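Side-chain contacts in latency-associated nuclear antigen (Murid herpesvirus 4, PDB 4BLG), which probably binds viral DNA through this C-terminal domain, which pairs with a second copy of itself to form a dimer: residues V41-T46 with V102-C107; K98-V103 with G116-A121. All coordinates share one frame; numbering follows the deposited sequence.

Contact 1 of 2, residues V41-T46 with V102-C107. With PO4 (phosphate ion), chain E.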
ATOM      1  N   VAL A  41      -7.368   3.286  -2.918  1.00 28.22           N
ATOM      2  CA  VAL A  41      -6.968   4.650  -2.665  1.00 33.36           C
ATOM      3  C   VAL A  41      -6.030   4.629  -1.475  1.00 30.20           C
ATOM      4  O   VAL A  41      -6.346   4.065  -0.424  1.00 25.84           O
ATOM      5  CB  VAL A  41      -8.165   5.569  -2.365  1.00 31.21           C
ATOM      6  CG1 VAL A  41      -7.692   7.012  -2.223  1.00 29.80           C
ATOM      7  CG2 VAL A  41      -9.214   5.460  -3.468  1.00 34.25           C
ATOM      8  N   MET A  42      -4.854   5.208  -1.653  1.00 29.65           N
ATOM      9  CA  MET A  42      -3.979   5.467  -0.527  1.00 25.44           C
ATOM     10  C   MET A  42      -4.378   6.791   0.099  1.00 28.59           C
ATOM     11  O   MET A  42      -4.302   7.839  -0.546  1.00 30.34           O
ATOM     12  CB  MET A  42      -2.517   5.527  -0.975  1.00 25.07           C
ATOM     13  CG  MET A  42      -1.548   5.776   0.185  1.00 24.27           C
ATOM     14  SD  MET A  42       0.175   5.829  -0.331  1.00 33.57           S
ATOM     15  CE  MET A  42       0.506   4.074  -0.518  1.00 29.20           C
ATOM     16  N   PHE A  43      -4.815   6.736   1.354  1.00 27.30           N
ATOM     17  CA  PHE A  43      -5.079   7.946   2.112  1.00 30.20           C
ATOM     18  C   PHE A  43      -3.903   8.155   3.046  1.00 31.98           C
ATOM     19  O   PHE A  43      -3.539   7.249   3.776  1.00 26.40           O
ATOM     20  CB  PHE A  43      -6.375   7.834   2.923  1.00 30.20           C
ATOM     21  CG  PHE A  43      -7.610   7.761   2.084  1.00 29.18           C
ATOM     22  CD1 PHE A  43      -8.112   8.900   1.459  1.00 25.37           C
ATOM     23  CD2 PHE A  43      -8.288   6.560   1.935  1.00 24.46           C
ATOM     24  CE1 PHE A  43      -9.259   8.833   0.680  1.00 28.47           C
ATOM     25  CE2 PHE A  43      -9.429   6.485   1.164  1.00 30.30           C
ATOM     26  CZ  PHE A  43      -9.918   7.622   0.531  1.00 27.75           C
ATOM     27  N   SER A  44      -3.322   9.350   3.024  1.00 24.16           N
ATOM     28  CA  SER A  44      -2.129   9.634   3.793  1.00 26.81           C
ATOM     29  C   SER A  44      -2.239  10.952   4.548  1.00 32.06           C
ATOM     30  O   SER A  44      -3.044  11.820   4.212  1.00 32.70           O
ATOM     31  CB  SER A  44      -0.918   9.666   2.865  1.00 32.67           C
ATOM     32  OG  SER A  44      -1.082  10.644   1.858  1.00 31.68           O
ATOM     33  N   SER A  45      -1.405  11.094   5.570  1.00 33.14           N
ATOM     34  CA  SER A  45      -1.468  12.244   6.448  1.00 34.34           C
ATOM     35  C   SER A  45      -0.392  12.125   7.515  1.00 28.16           C
ATOM     36  O   SER A  45      -0.003  11.027   7.876  1.00 28.06           O
ATOM     37  CB  SER A  45      -2.842  12.300   7.109  1.00 33.57           C
ATOM     38  OG  SER A  45      -2.813  13.115   8.257  1.00 30.78           O
ATOM     39  N   THR A  46       0.077  13.255   8.027  1.00 21.85           N
ATOM     40  CA  THR A  46       1.076  13.254   9.097  1.00 21.58           C
ATOM     41  C   THR A  46       0.422  13.063  10.461  1.00 25.50           C
ATOM     42  O   THR A  46       1.109  12.984  11.489  1.00 27.72           O
ATOM     43  CB  THR A  46       1.874  14.569   9.134  1.00 31.12           C
ATOM     44  OG1 THR A  46       0.985  15.668   9.349  1.00 31.18           O
ATOM     45  CG2 THR A  46       2.645  14.783   7.835  1.00 29.23           C
ATOM     46  N   VAL A 102     -15.664  10.962  -2.416  1.00 35.18           N
ATOM     47  CA  VAL A 102     -16.539  11.026  -1.250  1.00 35.51           C
ATOM     48  C   VAL A 102     -15.736  11.313   0.011  1.00 33.41           C
ATOM     49  O   VAL A 102     -16.039  12.244   0.768  1.00 33.83           O
ATOM     50  CB  VAL A 102     -17.312   9.711  -1.082  1.00 36.00           C
ATOM     51  CG1 VAL A 102     -17.966   9.643   0.288  1.00 37.02           C
ATOM     52  CG2 VAL A 102     -18.349   9.568  -2.185  1.00 39.64           C
ATOM     53  N   VAL A 103     -14.690  10.517   0.220  1.00 31.33           N
ATOM     54  CA  VAL A 103     -13.893  10.633   1.426  1.00 29.46           C
ATOM     55  C   VAL A 103     -13.294  12.031   1.517  1.00 34.80           C
ATOM     56  O   VAL A 103     -13.322  12.641   2.572  1.00 31.81           O
ATOM     57  CB  VAL A 103     -12.784   9.564   1.491  1.00 32.60           C
ATOM     58  CG1 VAL A 103     -11.889   9.802   2.699  1.00 25.89           C
ATOM     59  CG2 VAL A 103     -13.397   8.173   1.556  1.00 35.49           C
ATOM     60  N   LEU A 104     -12.776  12.546   0.407  1.00 30.68           N
ATOM     61  CA  LEU A 104     -12.092  13.837   0.423  1.00 30.21           C
ATOM     62  C   LEU A 104     -13.043  15.031   0.465  1.00 37.15           C
ATOM     63  O   LEU A 104     -12.654  16.112   0.907  1.00 32.65           O
ATOM     64  CB  LEU A 104     -11.143  13.975  -0.769  1.00 38.74           C
ATOM     65  CG  LEU A 104      -9.888  13.091  -0.777  1.00 32.26           C
ATOM     66  CD1 LEU A 104      -9.011  13.473  -1.959  1.00 31.22           C
ATOM     67  CD2 LEU A 104      -9.103  13.196   0.521  1.00 35.85           C
ATOM     68  N   ALA A 105     -14.276  14.869  -0.003  1.00 34.07           N
ATOM     69  CA  ALA A 105     -15.262  15.927   0.213  1.00 36.25           C
ATOM     70  C   ALA A 105     -15.477  16.100   1.712  1.00 35.51           C
ATOM     71  O   ALA A 105     -15.461  17.221   2.227  1.00 36.31           O
ATOM     72  CB  ALA A 105     -16.572  15.610  -0.485  1.00 38.42           C
ATOM     73  N   TYR A 106     -15.669  14.995   2.423  1.00 34.73           N
ATOM     74  CA  TYR A 106     -15.778  15.081   3.885  1.00 33.49           C
ATOM     75  C   TYR A 106     -14.514  15.697   4.532  1.00 31.97           C
ATOM     76  O   TYR A 106     -14.600  16.676   5.286  1.00 34.15           O
ATOM     77  CB  TYR A 106     -16.085  13.699   4.477  1.00 36.74           C
ATOM     78  CG  TYR A 106     -16.457  13.696   5.950  1.00 32.34           C
ATOM     79  CD1 TYR A 106     -15.489  13.567   6.931  1.00 40.26           C
ATOM     80  CD2 TYR A 106     -17.784  13.810   6.355  1.00 51.34           C
ATOM     81  CE1 TYR A 106     -15.826  13.557   8.280  1.00 36.68           C
ATOM     82  CE2 TYR A 106     -18.128  13.801   7.697  1.00 49.29           C
ATOM     83  CZ  TYR A 106     -17.142  13.671   8.656  1.00 51.93           C
ATOM     84  OH  TYR A 106     -17.466  13.659   9.994  1.00 69.05           O
ATOM     85  N   CYS A 107     -13.341  15.151   4.208  1.00 30.20           N
ATOM     86  CA  CYS A 107     -12.090  15.563   4.858  1.00 29.08           C
ATOM     87  C   CYS A 107     -11.686  16.989   4.536  1.00 35.93           C
ATOM     88  O   CYS A 107     -10.989  17.633   5.319  1.00 29.73           O
ATOM     89  CB  CYS A 107     -10.935  14.636   4.459  1.00 29.47           C
ATOM     90  SG  CYS A 107     -11.118  12.977   5.059  1.00 32.96           S
TER
HETATM   91  P   PO4 E1264     -17.496  11.738  13.403  1.00 53.55           P
HETATM   92  O1  PO4 E1264     -16.795  12.588  12.370  1.00 72.21           O
HETATM   93  O2  PO4 E1264     -17.614  10.321  12.893  1.00 47.95           O
HETATM   94  O3  PO4 E1264     -16.699  11.747  14.685  1.00 79.97           O
HETATM   95  O4  PO4 E1264     -18.874  12.296  13.662  1.00 55.08           O
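Phe43, in the strand half of residues 41–46, faces Val103 in the helical half of residues 102–107 with 9.2 Å between their CA atoms, the shortest CA separation across the pair and one that leaves the contact entirely to side chains. The two come from opposite directions. CE1 and CZ of the ring do the touching: Phe43 CE1 is 3.5 Å from Val103 CG1, which comes in obliquely, and Phe43 CZ is 3.6 Å from Val103 CB. Val103 holds CG1 anti to its own backbone N (chi1 175°), which presents both methyls to the ring, and CG2 reaches Phe43 CZ at 3.7 Å. Leu104 adds a looser touch at the ring edge, its CD2 lying 4.4 Å from Phe43 CE1. Over one face of the ring, Val41 CG1 sits 3.6 Å above the plane, displaced toward the rim. Tyr106, further along the helix, takes no part in the packing; its OH gives a 2.7 Å hydrogen bond to O1 of a phosphate, probably from the crystallisation liquor, that Lys53 NZ and Met15 N also bind. On the strand, Met42 and Ser44 meet Pro126 of the second subunit. The contact belongs to the buried core between helix 93–110 and the sheet, where Leu54 of helix 48–57, Ile58 beyond it, and Leu86 and Ser88 of strand 84–90 also touch Phe43.

Contact 2 of 2, residues K98-V103 with G116-A121. With PO4 (phosphate ion), chain D.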
ATOM      1  N   LYS A  98     -14.652   7.172  -7.250  1.00 37.18           N
ATOM      2  CA  LYS A  98     -15.821   7.480  -6.400  1.00 44.28           C
ATOM      3  C   LYS A  98     -15.426   7.577  -4.918  1.00 40.61           C
ATOM      4  O   LYS A  98     -15.799   8.516  -4.223  1.00 38.15           O
ATOM      5  CB  LYS A  98     -16.931   6.418  -6.534  1.00 42.79           C
ATOM      6  CG  LYS A  98     -18.334   6.892  -6.081  1.00 52.33           C
ATOM      7  CD  LYS A  98     -19.288   5.707  -5.881  1.00 75.58           C
ATOM      8  CE  LYS A  98     -19.837   5.207  -7.223  1.00101.54           C
ATOM      9  NZ  LYS A  98     -20.129   3.743  -7.241  1.00114.62           N
ATOM     10  N   LEU A  99     -14.669   6.592  -4.453  1.00 34.15           N
ATOM     11  CA  LEU A  99     -14.283   6.490  -3.056  1.00 32.28           C
ATOM     12  C   LEU A  99     -13.467   7.703  -2.668  1.00 38.91           C
ATOM     13  O   LEU A  99     -13.655   8.281  -1.603  1.00 32.79           O
ATOM     14  CB  LEU A  99     -13.436   5.236  -2.833  1.00 34.63           C
ATOM     15  CG  LEU A  99     -12.887   5.129  -1.410  1.00 37.66           C
ATOM     16  CD1 LEU A  99     -14.039   5.111  -0.415  1.00 29.81           C
ATOM     17  CD2 LEU A  99     -12.014   3.903  -1.232  1.00 29.92           C
ATOM     18  N   LYS A 100     -12.541   8.075  -3.542  1.00 38.33           N
ATOM     19  CA  LYS A 100     -11.663   9.199  -3.278  1.00 36.30           C
ATOM     20  C   LYS A 100     -12.481  10.479  -3.187  1.00 40.36           C
ATOM     21  O   LYS A 100     -12.260  11.304  -2.300  1.00 40.37           O
ATOM     22  CB  LYS A 100     -10.609   9.323  -4.376  1.00 37.00           C
ATOM     23  CG  LYS A 100      -9.542  10.347  -4.076  1.00 30.14           C
ATOM     24  CD  LYS A 100      -8.649  10.579  -5.266  1.00 36.33           C
ATOM     25  CE  LYS A 100      -7.653  11.683  -4.993  1.00 45.86           C
ATOM     26  NZ  LYS A 100      -7.570  12.633  -6.130  1.00 47.98           N
ATOM     27  N   ARG A 101     -13.416  10.646  -4.113  1.00 33.57           N
ATOM     28  CA  ARG A 101     -14.250  11.841  -4.165  1.00 35.49           C
ATOM     29  C   ARG A 101     -15.039  12.037  -2.879  1.00 35.40           C
ATOM     30  O   ARG A 101     -15.102  13.145  -2.333  1.00 36.52           O
ATOM     31  CB  ARG A 101     -15.232  11.752  -5.331  1.00 39.70           C
ATOM     32  CG  ARG A 101     -16.096  12.998  -5.520  1.00 53.85           C
ATOM     33  CD  ARG A 101     -16.874  12.894  -6.826  1.00 60.44           C
ATOM     34  NE  ARG A 101     -15.892  12.903  -7.898  1.00 79.29           N
ATOM     35  CZ  ARG A 101     -15.721  11.944  -8.803  1.00 82.25           C
ATOM     36  NH1 ARG A 101     -16.511  10.880  -8.868  1.00 78.95           N
ATOM     37  NH2 ARG A 101     -14.752  12.063  -9.691  1.00 73.16           N
ATOM     38  N   VAL A 102     -15.664  10.962  -2.416  1.00 35.18           N
ATOM     39  CA  VAL A 102     -16.539  11.026  -1.250  1.00 35.51           C
ATOM     40  C   VAL A 102     -15.736  11.313   0.011  1.00 33.41           C
ATOM     41  O   VAL A 102     -16.039  12.244   0.768  1.00 33.83           O
ATOM     42  CB  VAL A 102     -17.312   9.711  -1.082  1.00 36.00           C
ATOM     43  CG1 VAL A 102     -17.966   9.643   0.288  1.00 37.02           C
ATOM     44  CG2 VAL A 102     -18.349   9.568  -2.185  1.00 39.64           C
ATOM     45  N   VAL A 103     -14.690  10.517   0.220  1.00 31.33           N
ATOM     46  CA  VAL A 103     -13.893  10.633   1.426  1.00 29.46           C
ATOM     47  C   VAL A 103     -13.294  12.031   1.517  1.00 34.80           C
ATOM     48  O   VAL A 103     -13.322  12.641   2.572  1.00 31.81           O
ATOM     49  CB  VAL A 103     -12.784   9.564   1.491  1.00 32.60           C
ATOM     50  CG1 VAL A 103     -11.889   9.802   2.699  1.00 25.89           C
ATOM     51  CG2 VAL A 103     -13.397   8.173   1.556  1.00 35.49           C
ATOM     52  N   GLY A 116      -5.447  11.873  -0.766  1.00 31.10           N
ATOM     53  CA  GLY A 116      -5.887  10.638  -1.385  1.00 27.45           C
ATOM     54  C   GLY A 116      -5.196  10.456  -2.725  1.00 30.62           C
ATOM     55  O   GLY A 116      -5.040  11.415  -3.478  1.00 26.76           O
ATOM     56  N   THR A 117      -4.772   9.225  -3.002  1.00 28.87           N
ATOM     57  CA  THR A 117      -4.022   8.898  -4.206  1.00 27.18           C
ATOM     58  C   THR A 117      -4.585   7.631  -4.828  1.00 25.35           C
ATOM     59  O   THR A 117      -4.645   6.596  -4.179  1.00 32.75           O
ATOM     60  CB  THR A 117      -2.537   8.649  -3.875  1.00 32.05           C
ATOM     61  OG1 THR A 117      -2.007   9.768  -3.153  1.00 34.20           O
ATOM     62  CG2 THR A 117      -1.723   8.429  -5.152  1.00 36.76           C
ATOM     63  N   ILE A 118      -5.004   7.709  -6.085  1.00 27.56           N
ATOM     64  CA  ILE A 118      -5.485   6.526  -6.790  1.00 27.87           C
ATOM     65  C   ILE A 118      -4.324   5.576  -7.123  1.00 30.03           C
ATOM     66  O   ILE A 118      -3.293   5.997  -7.643  1.00 36.90           O
ATOM     67  CB  ILE A 118      -6.193   6.896  -8.099  1.00 35.20           C
ATOM     68  CG1 ILE A 118      -7.387   7.820  -7.828  1.00 46.84           C
ATOM     69  CG2 ILE A 118      -6.643   5.630  -8.820  1.00 34.61           C
ATOM     70  CD1 ILE A 118      -8.626   7.100  -7.360  1.00 40.50           C
ATOM     71  N   VAL A 119      -4.528   4.292  -6.833  1.00 28.02           N
ATOM     72  CA  VAL A 119      -3.534   3.256  -7.046  1.00 27.72           C
ATOM     73  C   VAL A 119      -4.180   2.105  -7.800  1.00 34.42           C
ATOM     74  O   VAL A 119      -5.368   1.849  -7.640  1.00 34.46           O
ATOM     75  CB  VAL A 119      -2.983   2.725  -5.707  1.00 43.19           C
ATOM     76  CG1 VAL A 119      -1.964   1.628  -5.948  1.00 54.62           C
ATOM     77  CG2 VAL A 119      -2.361   3.852  -4.910  1.00 36.04           C
ATOM     78  N   LYS A 120      -3.379   1.400  -8.598  1.00 30.19           N
ATOM     79  CA  LYS A 120      -3.864   0.337  -9.472  1.00 37.35           C
ATOM     80  C   LYS A 120      -2.852  -0.821  -9.358  1.00 34.43           C
ATOM     81  O   LYS A 120      -1.658  -0.578  -9.232  1.00 35.41           O
ATOM     82  CB  LYS A 120      -3.946   0.874 -10.916  1.00 37.80           C
ATOM     83  N   ALA A 121      -3.326  -2.066  -9.359  1.00 35.97           N
ATOM     84  CA  ALA A 121      -2.444  -3.240  -9.309  1.00 36.58           C
ATOM     85  C   ALA A 121      -2.638  -4.128 -10.535  1.00 41.77           C
ATOM     86  O   ALA A 121      -3.752  -4.291 -11.018  1.00 42.17           O
ATOM     87  CB  ALA A 121      -2.692  -4.042  -8.032  1.00 33.38           C
TER
HETATM   88  P   PO4 D1263     -23.026   4.434  -4.860  1.00 45.70           P
HETATM   89  O1  PO4 D1263     -23.303   5.914  -4.831  1.00 52.90           O
HETATM   90  O2  PO4 D1263     -21.930   4.088  -3.882  1.00 58.30           O
HETATM   91  O3  PO4 D1263     -24.241   3.635  -4.477  1.00 51.18           O
HETATM   92  O4  PO4 D1263     -22.586   4.061  -6.251  1.00 55.94           O
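Lys100 of helix 98–103 lies against Gly116 and Ile118 of strand 116–121, and its aliphatic chain carries essentially the whole contact. The setting is a ferredoxin-like beta-alpha-beta-beta-alpha-beta topology: strands 84–90 and 115–122, joined through helix 93–110, are parallel, with strand 39–45 inserted between them, a split beta-alpha-beta unit. The local axes accordingly run nearly antiparallel, at 172°, and approach to 9.0 Å. Gly116 has no side chain, and the lysine chain passes close over this point of the strand, where the CA atoms of Lys100 and Gly116 are 6.2 Å apart. Further along, Lys100 CD meets Ile118 CG1 at 4.0 Å and CD1 at 4.1 Å as the two side chains cross. Ile118 turns CG1 anti to its carbonyl carbon (chi1 -59°), which carries that branch back toward the helix.

Outside this first shell, Leu99 packs on Leu26 and Phe27 of helix 24–27, and Val103 on Ile58. Thr117 and Val119 join strand 39–45 by backbone hydrogen bonds, while Ile118 to Ala121 pair with an antiparallel strand of the second subunit, so the sheet continues through the dimer, as in the EBNA1-like DNA-binding domains. Lys98 points away from the strand; its NZ donates to Gln95 OE1 and to O4 of a phosphate ion, probably from the crystallisation liquor, which Arg25 NH2 and Leu26 N also bind. Back at the contact, the chain of Lys100, extended through chi3, brings CE to 3.0 Å from Gly116 O, and the bend at chi4 (-134°) sets Lys100 NZ 3.9 Å from that oxygen.

How the contacts relate
Contacts 1 and 2 use overlapping parts of helix 93–110, sharing Val102 and Val103, and meet neighbouring strands of one sheet; their centres are 8 Å apart. The strands are joined directly, since Met42 O and Thr117 N, 2.9 Å apart, form a probable hydrogen bond. Packing supplements it: Phe43 CD1 lies 4.0 Å from Gly116 CA, and Val41 CG2 lies 3.9 Å from Leu99 CD2, tying strand 39–45 to the helical half of contact 2. Both contacts also reach the second subunit. Each has a phosphate bound to a helix residue, and the two donor atoms, Tyr106 OH and Lys98 NZ, are 20.1 Å apart, so the anion sites are separate.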